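Long-range contacts in probable amino acid aminotransferase (Mycobacterium tuberculosis, PDB 6Q1S), which belongs to the class IV (fold type IV) aminotransferases and holds 4'-deoxy-4'-aminopyridoxal-5'-phosphate and 2-oxoglutaric acid in its pocket: residues Pro68-Ala73 with Pro105-Met110; Pro115-Gly120 with Ser255-Ala260; Thr189-Thr194 with Trp251-Met256. All blocks are in the same frame, centred on the assembly; numbering follows the deposited sequence.

Contact 1: residues Pro68-Ala73 with Pro105-Met110; sequences PRWRRA and PTAYVM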
loop_
_atom_site.group_PDB
_atom_site.type_symbol
_atom_site.label_atom_id
_atom_site.label_comp_id
_atom_site.label_asym_id
_atom_site.label_seq_id
_atom_site.Cartn_x
_atom_site.Cartn_y
_atom_site.Cartn_z
ATOM N N PRO B 68 15.916 16.711 15.066
ATOM C CA PRO B 68 17.256 16.535 15.652
ATOM C C PRO B 68 17.601 15.083 15.927
ATOM O O PRO B 68 18.769 14.696 15.796
ATOM C CB PRO B 68 17.184 17.355 16.947
ATOM C CG PRO B 68 16.149 18.381 16.682
ATOM C CD PRO B 68 15.124 17.700 15.822
ATOM N N ARG B 69 16.616 14.268 16.310
ATOM C CA ARG B 69 16.865 12.850 16.545
ATOM C C ARG B 69 17.117 12.108 15.237
ATOM O O ARG B 69 17.961 11.206 15.179
ATOM C CB ARG B 69 15.680 12.241 17.297
ATOM C CG ARG B 69 16.020 11.093 18.237
ATOM C CD ARG B 69 15.187 11.190 19.512
ATOM N NE ARG B 69 15.221 9.966 20.311
ATOM C CZ ARG B 69 14.234 9.077 20.354
ATOM N NH1 ARG B 69 13.129 9.274 19.646
ATOM N NH2 ARG B 69 14.349 7.993 21.108
ATOM N N TRP B 70 16.389 12.468 14.177
ATOM C CA TRP B 70 16.607 11.840 12.877
ATOM C C TRP B 70 17.954 12.230 12.280
ATOM O O TRP B 70 18.614 11.405 11.639
ATOM C CB TRP B 70 15.469 12.195 11.919
ATOM C CG TRP B 70 14.251 11.344 12.105
ATOM C CD1 TRP B 70 13.087 11.699 12.721
ATOM C CD2 TRP B 70 14.085 9.984 11.685
ATOM N NE1 TRP B 70 12.202 10.648 12.701
ATOM C CE2 TRP B 70 12.790 9.583 12.071
ATOM C CE3 TRP B 70 14.902 9.068 11.016
ATOM C CZ2 TRP B 70 12.296 8.308 11.810
ATOM C CZ3 TRP B 70 14.407 7.802 10.759
ATOM C CH2 TRP B 70 13.118 7.434 11.156
ATOM N N ARG B 71 18.375 13.487 12.458
ATOM C CA ARG B 71 19.653 13.914 11.896
ATOM C C ARG B 71 20.829 13.194 12.544
ATOM O O ARG B 71 21.863 12.996 11.898
ATOM C CB ARG B 71 19.831 15.429 12.020
ATOM C CG ARG B 71 18.985 16.240 11.053
ATOM C CD ARG B 71 19.396 17.708 11.053
ATOM N NE ARG B 71 18.630 18.517 11.997
ATOM C CZ ARG B 71 17.602 19.287 11.657
ATOM N NH1 ARG B 71 17.214 19.352 10.392
ATOM N NH2 ARG B 71 16.964 19.993 12.579
ATOM N N ARG B 72 20.709 12.823 13.819
ATOM C CA ARG B 72 21.792 12.085 14.461
ATOM C C ARG B 72 21.857 10.649 13.955
ATOM O O ARG B 72 22.948 10.120 13.713
ATOM C CB ARG B 72 21.630 12.112 15.979
ATOM C CG ARG B 72 22.777 11.442 16.724
ATOM C CD ARG B 72 22.566 11.512 18.223
ATOM N NE ARG B 72 21.339 10.835 18.627
ATOM C CZ ARG B 72 20.760 10.990 19.813
ATOM N NH1 ARG B 72 21.296 11.806 20.711
ATOM N NH2 ARG B 72 19.643 10.335 20.098
ATOM N N ALA B 73 20.700 9.997 13.806
ATOM C CA ALA B 73 20.688 8.623 13.315
ATOM C C ALA B 73 21.238 8.532 11.896
ATOM O O ALA B 73 21.961 7.586 11.564
ATOM C CB ALA B 73 19.268 8.057 13.378
ATOM N N PRO B 105 5.722 4.999 18.153
ATOM C CA PRO B 105 5.910 4.624 16.750
ATOM C C PRO B 105 7.286 4.026 16.511
ATOM O O PRO B 105 8.249 4.304 17.228
ATOM C CB PRO B 105 5.746 5.957 16.008
ATOM C CG PRO B 105 6.155 6.983 16.998
ATOM C CD PRO B 105 5.730 6.458 18.346
ATOM N N THR B 106 7.369 3.196 15.474
ATOM C CA THR B 106 8.620 2.560 15.085
ATOM C C THR B 106 9.394 3.488 14.157
ATOM O O THR B 106 8.828 4.042 13.210
ATOM C CB THR B 106 8.359 1.220 14.396
ATOM O OG1 THR B 106 7.538 0.398 15.238
ATOM C CG2 THR B 106 9.669 0.499 14.120
ATOM N N ALA B 107 10.683 3.669 14.444
ATOM C CA ALA B 107 11.511 4.593 13.680
ATOM C C ALA B 107 12.953 4.109 13.693
ATOM O O ALA B 107 13.518 3.889 14.767
ATOM C CB ALA B 107 11.421 6.008 14.256
ATOM N N TYR B 108 13.542 3.939 12.511
ATOM C CA TYR B 108 14.949 3.566 12.430
ATOM C C TYR B 108 15.510 3.993 11.081
ATOM O O TYR B 108 14.776 4.379 10.167
ATOM C CB TYR B 108 15.157 2.065 12.666
ATOM C CG TYR B 108 14.497 1.151 11.659
ATOM C CD1 TYR B 108 13.191 0.712 11.839
ATOM C CD2 TYR B 108 15.189 0.705 10.541
ATOM C CE1 TYR B 108 12.590 -0.133 10.926
ATOM C CE2 TYR B 108 14.595 -0.138 9.623
ATOM C CZ TYR B 108 13.296 -0.555 9.821
ATOM O OH TYR B 108 12.705 -1.398 8.909
ATOM N N VAL B 109 16.835 3.913 10.975
ATOM C CA VAL B 109 17.578 4.295 9.782
ATOM C C VAL B 109 18.342 3.077 9.284
ATOM O O VAL B 109 18.935 2.338 10.078
ATOM C CB VAL B 109 18.537 5.467 10.080
ATOM C CG1 VAL B 109 19.574 5.623 8.977
ATOM C CG2 VAL B 109 17.757 6.753 10.269
ATOM N N MET B 110 18.326 2.867 7.969
ATOM C CA MET B 110 18.912 1.676 7.369
ATOM C C MET B 110 19.717 2.045 6.133
ATOM O O MET B 110 19.231 2.786 5.274
ATOM C CB MET B 110 17.821 0.666 7.003
ATOM C CG MET B 110 18.331 -0.556 6.280
ATOM S SD MET B 110 17.092 -1.859 6.208
ATOM C CE MET B 110 15.660 -0.910 5.707
#

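Contact 2: residues Pro115-Gly120 with Ser255-Ala260; sequences PARVIG and SMTLAA. With AKG (2-oxoglutaric acid), chain H; PMP (4'-deoxy-4'-aminopyridoxal-5'-phosphate), chain G.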
loop_
_atom_site.group_PDB
_atom_site.type_symbol
_atom_site.label_atom_id
_atom_site.label_comp_id
_atom_site.label_asym_id
_atom_site.label_seq_id
_atom_site.Cartn_x
_atom_site.Cartn_y
_atom_site.Cartn_z
ATOM N N PRO B 115 21.610 -1.097 -5.703
ATOM C CA PRO B 115 21.471 -2.219 -6.638
ATOM C C PRO B 115 22.195 -1.958 -7.954
ATOM O O PRO B 115 22.424 -0.816 -8.358
ATOM C CB PRO B 115 19.955 -2.320 -6.853
ATOM C CG PRO B 115 19.348 -1.604 -5.680
ATOM C CD PRO B 115 20.310 -0.509 -5.343
ATOM N N ALA B 116 22.554 -3.055 -8.627
ATOM C CA ALA B 116 23.269 -2.961 -9.896
ATOM C C ALA B 116 22.419 -2.345 -10.997
ATOM O O ALA B 116 22.972 -1.812 -11.965
ATOM C CB ALA B 116 23.760 -4.344 -10.327
ATOM N N ARG B 117 21.091 -2.411 -10.874
ATOM C CA ARG B 117 20.208 -1.776 -11.844
ATOM C C ARG B 117 20.405 -0.266 -11.911
ATOM O O ARG B 117 20.054 0.351 -12.922
ATOM C CB ARG B 117 18.753 -2.105 -11.506
ATOM C CG ARG B 117 18.280 -1.487 -10.200
ATOM C CD ARG B 117 16.770 -1.334 -10.146
ATOM N NE ARG B 117 16.307 -1.137 -8.775
ATOM C CZ ARG B 117 16.325 0.028 -8.137
ATOM N NH1 ARG B 117 16.795 1.109 -8.741
ATOM N NH2 ARG B 117 15.882 0.110 -6.891
ATOM N N VAL B 118 20.970 0.340 -10.866
ATOM C CA VAL B 118 21.119 1.792 -10.845
ATOM C C VAL B 118 22.224 2.232 -11.796
ATOM O O VAL B 118 22.069 3.213 -12.535
ATOM C CB VAL B 118 21.382 2.274 -9.406
ATOM C CG1 VAL B 118 21.884 3.707 -9.405
ATOM C CG2 VAL B 118 20.120 2.152 -8.570
ATOM N N ILE B 119 23.348 1.513 -11.810
ATOM C CA ILE B 119 24.455 1.911 -12.673
ATOM C C ILE B 119 24.076 1.757 -14.141
ATOM O O ILE B 119 24.521 2.541 -14.991
ATOM C CB ILE B 119 25.734 1.125 -12.315
ATOM C CG1 ILE B 119 26.973 1.879 -12.799
ATOM C CG2 ILE B 119 25.708 -0.285 -12.893
ATOM C CD1 ILE B 119 27.144 3.239 -12.151
ATOM N N GLY B 120 23.249 0.761 -14.469
ATOM C CA GLY B 120 22.797 0.614 -15.842
ATOM C C GLY B 120 21.804 1.688 -16.243
ATOM O O GLY B 120 21.848 2.198 -17.365
ATOM N N SER B 255 15.878 9.788 -6.021
ATOM C CA SER B 255 16.993 10.092 -5.130
ATOM C C SER B 255 18.163 9.132 -5.319
ATOM O O SER B 255 19.324 9.552 -5.259
ATOM C CB SER B 255 16.525 10.070 -3.676
ATOM O OG SER B 255 15.626 11.132 -3.414
ATOM N N MET B 256 17.888 7.851 -5.558
ATOM C CA MET B 256 18.957 6.864 -5.680
ATOM C C MET B 256 19.373 6.631 -7.130
ATOM O O MET B 256 20.569 6.592 -7.434
ATOM C CB MET B 256 18.529 5.545 -5.027
ATOM C CG MET B 256 19.552 4.429 -5.148
ATOM S SD MET B 256 19.142 2.990 -4.139
ATOM C CE MET B 256 17.799 2.280 -5.082
ATOM N N THR B 257 18.405 6.464 -8.034
ATOM C CA THR B 257 18.716 6.260 -9.443
ATOM C C THR B 257 19.152 7.547 -10.135
ATOM O O THR B 257 19.747 7.486 -11.217
ATOM C CB THR B 257 17.499 5.665 -10.164
ATOM O OG1 THR B 257 16.929 4.623 -9.361
ATOM C CG2 THR B 257 17.899 5.079 -11.512
ATOM N N LEU B 258 18.882 8.701 -9.522
ATOM C CA LEU B 258 19.217 10.013 -10.070
ATOM C C LEU B 258 18.454 10.288 -11.360
ATOM O O LEU B 258 17.344 10.823 -11.315
ATOM C CB LEU B 258 20.727 10.152 -10.286
ATOM C CG LEU B 258 21.572 10.081 -9.011
ATOM C CD1 LEU B 258 22.975 10.589 -9.277
ATOM C CD2 LEU B 258 20.921 10.860 -7.874
ATOM N N ALA B 259 19.017 9.934 -12.512
ATOM C CA ALA B 259 18.391 10.262 -13.790
ATOM C C ALA B 259 18.562 9.107 -14.762
ATOM O O ALA B 259 19.691 8.756 -15.120
ATOM C CB ALA B 259 18.980 11.547 -14.379
ATOM N N ALA B 260 17.443 8.532 -15.193
ATOM C CA ALA B 260 17.414 7.469 -16.192
ATOM C C ALA B 260 16.626 7.986 -17.389
ATOM O O ALA B 260 15.399 8.112 -17.321
ATOM C CB ALA B 260 16.789 6.194 -15.627
HETATM C C1 AKG H . 14.861 3.411 -6.771
HETATM O O1 AKG H . 14.845 2.668 -7.775
HETATM O O2 AKG H . 15.754 4.271 -6.599
HETATM C C2 AKG H . 13.808 3.275 -5.768
HETATM O O5 AKG H . 13.134 4.245 -5.457
HETATM C C3 AKG H . 13.550 1.932 -5.125
HETATM C C4 AKG H . 12.523 1.164 -5.949
HETATM C C5 AKG H . 12.981 -0.259 -6.150
HETATM O O3 AKG H . 14.003 -0.645 -5.541
HETATM O O4 AKG H . 12.328 -0.995 -6.922
HETATM N N1 PMP G . 7.466 9.332 -7.168
HETATM C C2 PMP G . 7.360 8.215 -6.410
HETATM C C2A PMP G . 6.054 7.466 -6.349
HETATM C C3 PMP G . 8.529 7.723 -5.637
HETATM O O3 PMP G . 8.448 6.604 -4.868
HETATM C C4 PMP G . 9.786 8.498 -5.735
HETATM C C4A PMP G . 11.030 8.080 -4.987
HETATM N N4A PMP G . 11.457 6.749 -5.453
HETATM C C5 PMP G . 9.771 9.703 -6.599
HETATM C C6 PMP G . 8.599 10.049 -7.267
HETATM C C5A PMP G . 11.017 10.547 -6.747
HETATM O O4P PMP G . 11.323 11.168 -5.500
HETATM P P PMP G . 12.848 11.480 -5.091
HETATM O O1P PMP G . 13.607 10.176 -5.044
HETATM O O2P PMP G . 13.452 12.399 -6.128
HETATM O O3P PMP G . 12.872 12.141 -3.735
#

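Contact 3: residues Thr189-Thr194 with Trp251-Met256; sequences TVVIAT and WLVSSM. With PMP (4'-deoxy-4'-aminopyridoxal-5'-phosphate), chain G; AKG (2-oxoglutaric acid), chain H.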
loop_
_atom_site.group_PDB
_atom_site.type_symbol
_atom_site.label_atom_id
_atom_site.label_comp_id
_atom_site.label_asym_id
_atom_site.label_seq_id
_atom_site.Cartn_x
_atom_site.Cartn_y
_atom_site.Cartn_z
ATOM N N THR B 189 10.289 10.668 -10.689
ATOM C CA THR B 189 9.618 11.874 -11.148
ATOM C C THR B 189 9.897 12.074 -12.630
ATOM O O THR B 189 11.032 11.902 -13.086
ATOM C CB THR B 189 10.087 13.100 -10.355
ATOM O OG1 THR B 189 9.776 12.920 -8.966
ATOM C CG2 THR B 189 9.414 14.366 -10.862
ATOM N N VAL B 190 8.859 12.431 -13.381
ATOM C CA VAL B 190 8.970 12.615 -14.824
ATOM C C VAL B 190 9.394 14.050 -15.108
ATOM O O VAL B 190 8.701 15.000 -14.730
ATOM C CB VAL B 190 7.648 12.284 -15.530
ATOM C CG1 VAL B 190 7.766 12.555 -17.022
ATOM C CG2 VAL B 190 7.268 10.835 -15.282
ATOM N N VAL B 191 10.542 14.205 -15.762
ATOM C CA VAL B 191 11.034 15.499 -16.218
ATOM C C VAL B 191 11.329 15.385 -17.705
ATOM O O VAL B 191 11.985 14.429 -18.139
ATOM C CB VAL B 191 12.289 15.946 -15.446
ATOM C CG1 VAL B 191 12.838 17.238 -16.026
ATOM C CG2 VAL B 191 11.970 16.119 -13.972
ATOM N N ILE B 192 10.853 16.353 -18.484
ATOM C CA ILE B 192 11.081 16.378 -19.920
ATOM C C ILE B 192 11.867 17.638 -20.263
ATOM O O ILE B 192 12.032 18.541 -19.445
ATOM C CB ILE B 192 9.774 16.321 -20.734
ATOM C CG1 ILE B 192 8.910 17.546 -20.443
ATOM C CG2 ILE B 192 9.010 15.044 -20.422
ATOM C CD1 ILE B 192 7.974 17.906 -21.572
ATOM N N ALA B 193 12.344 17.685 -21.503
ATOM C CA ALA B 193 13.222 18.744 -21.989
ATOM C C ALA B 193 12.641 19.301 -23.279
ATOM O O ALA B 193 12.566 18.588 -24.284
ATOM C CB ALA B 193 14.642 18.233 -22.221
ATOM N N THR B 194 12.192 20.549 -23.240
ATOM C CA THR B 194 11.638 21.209 -24.409
ATOM C C THR B 194 12.411 22.494 -24.676
ATOM O O THR B 194 13.076 23.040 -23.789
ATOM C CB THR B 194 10.143 21.512 -24.229
ATOM O OG1 THR B 194 9.536 21.692 -25.512
ATOM C CG2 THR B 194 9.943 22.773 -23.401
ATOM N N TRP B 251 13.291 11.845 -18.571
ATOM C CA TRP B 251 14.069 11.231 -17.509
ATOM C C TRP B 251 13.156 10.840 -16.362
ATOM O O TRP B 251 12.194 11.548 -16.050
ATOM C CB TRP B 251 15.157 12.170 -16.990
ATOM C CG TRP B 251 16.145 12.561 -18.029
ATOM C CD1 TRP B 251 17.331 11.952 -18.305
ATOM C CD2 TRP B 251 16.029 13.652 -18.944
ATOM N NE1 TRP B 251 17.967 12.601 -19.335
ATOM C CE2 TRP B 251 17.187 13.648 -19.746
ATOM C CE3 TRP B 251 15.059 14.634 -19.163
ATOM C CZ2 TRP B 251 17.401 14.588 -20.748
ATOM C CZ3 TRP B 251 15.273 15.564 -20.156
ATOM C CH2 TRP B 251 16.434 15.536 -20.938
ATOM N N LEU B 252 13.466 9.709 -15.745
ATOM C CA LEU B 252 12.802 9.267 -14.526
ATOM C C LEU B 252 13.749 9.605 -13.381
ATOM O O LEU B 252 14.751 8.920 -13.162
ATOM C CB LEU B 252 12.473 7.782 -14.599
ATOM C CG LEU B 252 11.533 7.463 -15.762
ATOM C CD1 LEU B 252 11.363 5.974 -15.913
ATOM C CD2 LEU B 252 10.186 8.142 -15.561
ATOM N N VAL B 253 13.437 10.681 -12.668
ATOM C CA VAL B 253 14.323 11.248 -11.663
ATOM C C VAL B 253 13.908 10.767 -10.280
ATOM O O VAL B 253 12.716 10.744 -9.947
ATOM C CB VAL B 253 14.311 12.786 -11.745
ATOM C CG1 VAL B 253 15.430 13.374 -10.924
ATOM C CG2 VAL B 253 14.420 13.234 -13.197
ATOM N N SER B 254 14.894 10.402 -9.466
ATOM C CA SER B 254 14.657 9.924 -8.111
ATOM C C SER B 254 15.944 10.105 -7.315
ATOM O O SER B 254 16.975 10.518 -7.852
ATOM C CB SER B 254 14.183 8.468 -8.101
ATOM O OG SER B 254 15.187 7.593 -8.583
ATOM N N SER B 255 15.878 9.788 -6.021
ATOM C CA SER B 255 16.993 10.092 -5.130
ATOM C C SER B 255 18.163 9.132 -5.319
ATOM O O SER B 255 19.324 9.552 -5.259
ATOM C CB SER B 255 16.525 10.070 -3.676
ATOM O OG SER B 255 15.626 11.132 -3.414
ATOM N N MET B 256 17.888 7.851 -5.558
ATOM C CA MET B 256 18.957 6.864 -5.680
ATOM C C MET B 256 19.373 6.631 -7.130
ATOM O O MET B 256 20.569 6.592 -7.434
ATOM C CB MET B 256 18.529 5.545 -5.027
ATOM C CG MET B 256 19.552 4.429 -5.148
ATOM S SD MET B 256 19.142 2.990 -4.139
ATOM C CE MET B 256 17.799 2.280 -5.082
HETATM N N1 PMP G . 7.466 9.332 -7.168
HETATM C C2 PMP G . 7.360 8.215 -6.410
HETATM C C2A PMP G . 6.054 7.466 -6.349
HETATM C C3 PMP G . 8.529 7.723 -5.637
HETATM O O3 PMP G . 8.448 6.604 -4.868
HETATM C C4 PMP G . 9.786 8.498 -5.735
HETATM C C4A PMP G . 11.030 8.080 -4.987
HETATM N N4A PMP G . 11.457 6.749 -5.453
HETATM C C5 PMP G . 9.771 9.703 -6.599
HETATM C C6 PMP G . 8.599 10.049 -7.267
HETATM C C5A PMP G . 11.017 10.547 -6.747
HETATM O O4P PMP G . 11.323 11.168 -5.500
HETATM P P PMP G . 12.848 11.480 -5.091
HETATM O O1P PMP G . 13.607 10.176 -5.044
HETATM O O2P PMP G . 13.452 12.399 -6.128
HETATM O O3P PMP G . 12.872 12.141 -3.735
HETATM C C1 AKG H . 14.861 3.411 -6.771
HETATM O O1 AKG H . 14.845 2.668 -7.775
HETATM O O2 AKG H . 15.754 4.271 -6.599
HETATM C C2 AKG H . 13.808 3.275 -5.768
HETATM O O5 AKG H . 13.134 4.245 -5.457
HETATM C C3 AKG H . 13.550 1.932 -5.125
HETATM C C4 AKG H . 12.523 1.164 -5.949
HETATM C C5 AKG H . 12.981 -0.259 -6.150
HETATM O O3 AKG H . 14.003 -0.645 -5.541
HETATM O O4 AKG H . 12.328 -0.995 -6.922
HETATM O O HOH W 1 12.796 13.830 -8.585
#

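Contact 1: residues Pro68-Ala73 with Pro105-Met110
Helix-on-sheet packing of the N-terminal part of the chain brings Trp70 and Ala73 of helix 67-84 against Ala107, Tyr108 and Val109 of strand 106-113. The indole carries most of the contact with the far rim of its six-membered ring. CZ3 of Trp70 lies 3.5 Å from CG2 of Val109, a methyl close to the ring plane, so this contact is made at the edge. The carbonyl oxygen of Tyr108 also meets that edge, 3.5 Å from Trp70 CZ3. On CZ2 of the same ring, CB of Ala107 comes in obliquely at 3.5 Å. A chi1 of -82° puts Trp70 CG anti to the carbonyl carbon, and from that root the six-membered ring reaches over to the strand. The side chains of Trp70 and Val109 pass alongside, running opposite ways.

One turn further along, Ala73 points its CB at the strand and touches Val109 CG2 at 3.7 Å; a single methyl of Val109 thus fills the corner between indole and alanine. The short segments run in roughly the same direction, 31° apart, with axes 8.9 Å from each other at closest. Strand 106-113 belongs to the five-stranded antiparallel sheet of the small domain of the class IV aminotransferase fold, lying between strands 3-6 and 89-96, and the helix covers one face of it. Ala107 and Val109 direct CB toward the helix; Tyr108 between them points away, and its OH is hydrogen-bonded to the carbonyl oxygen of Ala21 of the second subunit. Leu50 of helix 46-59 and Leu93 of the neighbouring strand also pack on Trp70, which is buried.

Contact 2: residues Pro115-Gly120 with Ser255-Ala260
The guanidinium of Arg117 has CG of Pro115 over one face, 3.9 Å above the plane and offset toward the rim. On the other side, tilted from the plane, O1 of 2-oxoglutaric acid comes within 2.7 Å of Arg117 NH1. Near the plane, at the edge, lie OG1 of Thr257, 3.6 Å from NH1, and O3 of 2-oxoglutaric acid. The modelled 2.4 Å from Arg117 NH2 to O3 is too short to be taken at face value. CE of Met256 approaches NH2 of Arg117 obliquely. The nearly straight arginine chain brings the guanidinium from helix 116-123 to the ligand.

The side chains of Arg117 and Thr257 cross at about a right angle. Thr257 OG1 donates to O2 of 2-oxoglutaric acid at 3.0 Å. Met256 bends at chi3 (74°), and its CE touches CD of Pro115 and lies 3.2 Å from the same O2. Val118 packs behind Met256: its CG2 lies 4.1 Å from CG of Met256, and its CG1 rests on the Met256 carbonyl oxygen, which is hydrogen-bonded to NH2 of Arg122.

Ser255 OG donates to O1P of 4'-deoxy-4'-aminopyridoxal-5'-phosphate (PMP) at 2.8 Å and is also hydrogen-bonded to His49. Helix 116-123 and the turn leading into strand 258-265 therefore line the ligand pocket of a class IV aminotransferase, with the turn joining the PMP phosphate to the 2-oxoglutaric acid site.

Contact 3: residues Thr189-Thr194 with Trp251-Met256
Thr189 and Val253 meet in a hydrogen-bonded antiparallel pair: Val253 N donates to Thr189 O at 2.7 Å, and Thr189 N returns a bond to Val253 O. This pair faces 4'-deoxy-4'-aminopyridoxal-5'-phosphate (PMP). Thr189 OG1 lies 3.5 Å from PMP C5A, and a water that donates to PMP O2P at 2.9 Å makes weak bonds to Thr189 OG1 and Val253 O.

Farther along the strands, Val191 and Trp251 form a second hydrogen-bonded pair, with Trp251 N donating to Val191 O at 2.9 Å. Between the two, in the non-hydrogen-bonded pair, Val190 CG2 and Leu252 CD2 lie side by side at 4.0 Å. On the other face of the sheet, Val191 CG2 touches Val253 CG2 at 3.9 Å.

The indole of Trp251 meets the partner strand with its edge: CE3 lies 3.2 Å from Val191 O, and CB of Ala193, in the ring plane, is 3.4 Å from CZ3. Phe279 of helix 275-286 stacks with this ring. The two strands are neighbours in the mixed sheet of the large domain, and Thr189 and Ser254 border the PMP pocket of the class IV aminotransferase fold.

Contacts 2 and 3 adjoin, with centres 12 Å apart, and share Ser255, which reaches 4'-deoxy-4'-aminopyridoxal-5'-phosphate (PMP), and Met256, which reaches 2-oxoglutaric acid. Strands 249-254 and 258-265 are neighbours in one mixed sheet, where Ala260 O and Leu252 N, 3.0 Å apart, probably form a hydrogen bond, and Leu258 O packs on Val253 CG1. Contact 3 approaches from the sheet beside PMP, contact 2 from the helix and turn beside 2-oxoglutaric acid. Contact 1 stands apart in the other sheet, its centre 25 Å from that of contact 2 and 28 Å from that of contact 3. Strand 106-113 nevertheless runs on toward helix 116-123, linking contact 1 to contact 2 along the chain.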